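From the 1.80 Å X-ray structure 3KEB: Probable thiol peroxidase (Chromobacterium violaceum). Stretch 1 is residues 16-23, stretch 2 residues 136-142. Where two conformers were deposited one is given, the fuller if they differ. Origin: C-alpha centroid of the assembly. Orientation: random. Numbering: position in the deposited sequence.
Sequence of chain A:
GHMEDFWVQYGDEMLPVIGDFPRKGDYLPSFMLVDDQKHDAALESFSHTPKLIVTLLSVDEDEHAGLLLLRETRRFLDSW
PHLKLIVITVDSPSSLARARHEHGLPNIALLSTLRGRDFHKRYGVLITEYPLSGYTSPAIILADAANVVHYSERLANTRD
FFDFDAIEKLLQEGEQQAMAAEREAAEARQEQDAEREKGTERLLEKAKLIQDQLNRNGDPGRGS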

# COMPACT_ATOMS: atom_id res chain seq x y z
N PRO A 16 10.04 -17.57 2.17
CA PRO A 16 11.17 -17.14 1.32
C PRO A 16 11.19 -15.68 1.02
O PRO A 16 10.11 -15.02 0.98
CB PRO A 16 10.99 -17.95 0.03
CG PRO A 16 9.81 -18.94 0.28
CD PRO A 16 9.03 -18.35 1.43
N VAL A 17 12.40 -15.14 0.87
CA VAL A 17 12.62 -13.78 0.43
C VAL A 17 13.44 -13.91 -0.84
O VAL A 17 14.45 -14.61 -0.87
CB VAL A 17 13.35 -12.97 1.49
CG1 VAL A 17 13.56 -11.48 1.05
CG2 VAL A 17 12.56 -13.06 2.85
N ILE A 18 12.99 -13.20 -1.87
CA ILE A 18 13.42 -13.40 -3.22
C ILE A 18 14.14 -12.18 -3.79
O ILE A 18 13.75 -11.05 -3.53
CB ILE A 18 12.18 -13.68 -4.13
CG1 ILE A 18 11.39 -14.91 -3.63
CG2 ILE A 18 12.66 -13.90 -5.54
CD1 ILE A 18 12.24 -16.12 -3.56
N GLY A 19 15.15 -12.43 -4.63
CA GLY A 19 15.86 -11.37 -5.33
C GLY A 19 17.29 -11.26 -4.84
O GLY A 19 17.67 -11.91 -3.88
N ASP A 20 18.05 -10.37 -5.44
CA ASP A 20 19.46 -10.15 -5.12
C ASP A 20 19.59 -8.94 -4.19
O ASP A 20 19.47 -7.79 -4.59
CB ASP A 20 20.25 -9.86 -6.39
CG ASP A 20 20.34 -11.08 -7.32
OD1 ASP A 20 20.15 -12.23 -6.86
OD2 ASP A 20 20.66 -10.89 -8.51
N PHE A 21 19.89 -9.22 -2.95
CA PHE A 21 19.96 -8.18 -1.93
C PHE A 21 21.33 -7.50 -2.09
O PHE A 21 22.35 -8.22 -2.27
CB PHE A 21 19.82 -8.83 -0.57
CG PHE A 21 19.85 -7.83 0.59
CD1 PHE A 21 18.87 -6.92 0.72
CD2 PHE A 21 20.84 -7.90 1.55
CE1 PHE A 21 18.88 -6.05 1.77
CE2 PHE A 21 20.87 -7.03 2.60
CZ PHE A 21 19.89 -6.10 2.71
N PRO A 22 21.37 -6.16 -2.13
CA PRO A 22 22.68 -5.47 -2.29
C PRO A 22 23.68 -5.80 -1.19
O PRO A 22 23.31 -5.99 -0.01
CB PRO A 22 22.32 -3.99 -2.27
CG PRO A 22 20.90 -3.96 -2.72
CD PRO A 22 20.27 -5.18 -2.09
N ARG A 23 24.94 -5.88 -1.61
CA ARG A 23 26.05 -6.25 -0.73
C ARG A 23 27.07 -5.14 -0.64
O ARG A 23 27.11 -4.25 -1.49
CB ARG A 23 26.76 -7.49 -1.26
CG ARG A 23 25.92 -8.75 -1.17
CD ARG A 23 26.76 -9.99 -1.46
NE ARG A 23 26.05 -10.89 -2.35
CZ ARG A 23 26.62 -11.87 -3.04
NH1 ARG A 23 27.91 -12.10 -2.91
NH2 ARG A 23 25.88 -12.62 -3.83
N THR A 136 7.46 -5.91 1.45
CA THR A 136 8.94 -5.85 1.43
C THR A 136 9.47 -6.44 2.76
O THR A 136 9.15 -5.94 3.86
CB THR A 136 9.49 -4.45 1.26
OG1 THR A 136 9.03 -3.69 2.44
CG2 THR A 136 8.94 -3.76 0.05
N SER A 137 10.32 -7.45 2.66
CA SER A 137 10.94 -8.06 3.81
C SER A 137 11.83 -7.01 4.53
O SER A 137 12.45 -6.17 3.87
CB SER A 137 11.71 -9.32 3.39
OG SER A 137 11.82 -10.16 4.50
N PRO A 138 11.88 -7.02 5.84
CA PRO A 138 12.63 -5.98 6.53
C PRO A 138 14.18 -6.09 6.37
O PRO A 138 14.74 -7.19 6.46
CB PRO A 138 12.21 -6.15 7.99
CG PRO A 138 11.77 -7.54 8.06
CD PRO A 138 11.04 -7.75 6.79
N ALA A 139 14.80 -4.96 6.04
CA ALA A 139 16.22 -4.90 5.69
C ALA A 139 16.77 -3.50 5.92
O ALA A 139 16.03 -2.51 6.12
CB ALA A 139 16.46 -5.38 4.23
N ILE A 140 18.08 -3.45 6.06
CA ILE A 140 18.74 -2.18 6.27
C ILE A 140 19.93 -2.12 5.41
O ILE A 140 20.62 -3.13 5.26
CB ILE A 140 19.14 -1.93 7.76
CG1 ILE A 140 19.72 -0.53 7.94
CG2 ILE A 140 20.16 -3.00 8.31
CD1 ILE A 140 19.70 -0.08 9.48
N ILE A 141 20.17 -0.96 4.83
CA ILE A 141 21.34 -0.75 3.96
C ILE A 141 21.94 0.61 4.19
O ILE A 141 21.27 1.62 4.05
CB ILE A 141 20.96 -0.80 2.47
CG1 ILE A 141 20.27 -2.10 2.11
CG2 ILE A 141 22.21 -0.58 1.55
CD1 ILE A 141 19.70 -2.12 0.69
N LEU A 142 23.20 0.63 4.59
CA LEU A 142 23.97 1.85 4.76
C LEU A 142 24.76 2.07 3.47
O LEU A 142 25.57 1.20 3.05
CB LEU A 142 24.96 1.71 5.91
CG LEU A 142 25.98 2.82 6.11
CD1 LEU A 142 25.30 4.14 6.52
CD2 LEU A 142 27.11 2.33 7.09

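Two segments far apart in sequence can meet through side-chain packing without a hydrogen bond between them, and residues 16-23 and 136-142 of this probable thiol peroxidase illustrate the point. The two run nearly in the same direction, 13° apart end to end; Val17 CA and Ser137 CA lie 6.9 Å apart, Phe21 CA and Ala139 CA 9.1 Å, and side chains fill the gap. The contact buries 244 Å² in all.

The largest share belongs to Phe21. Its CA-to-CB bond points sideways, but with chi1 in the t well the ring ends nearer the strand. There its tip sits in the dip between Ala139 CB and Ile141 CG1, with Ile140 O at the ring edge. The short methyl of Ala139 forms the low wall of that dip, its CB 3.5 Å from Phe21 CE1; on the Ile141 side, Phe21 CZ is 4.1 Å from Ile141 CG1.

The pattern follows the alternation of the strand: Ala139 and Ile141 point toward the first stretch, Ile140 away. Ile141, extended at chi2, turns its CD1 back along the Phe21 ring, 4.1 Å from CG of Pro22, a compact ring that supplies a second apolar surface. At the other end, small Ser137 meets branched Val17, OG of Ser137 lying 3.4 Å from CG2 of Val17, a packing contact.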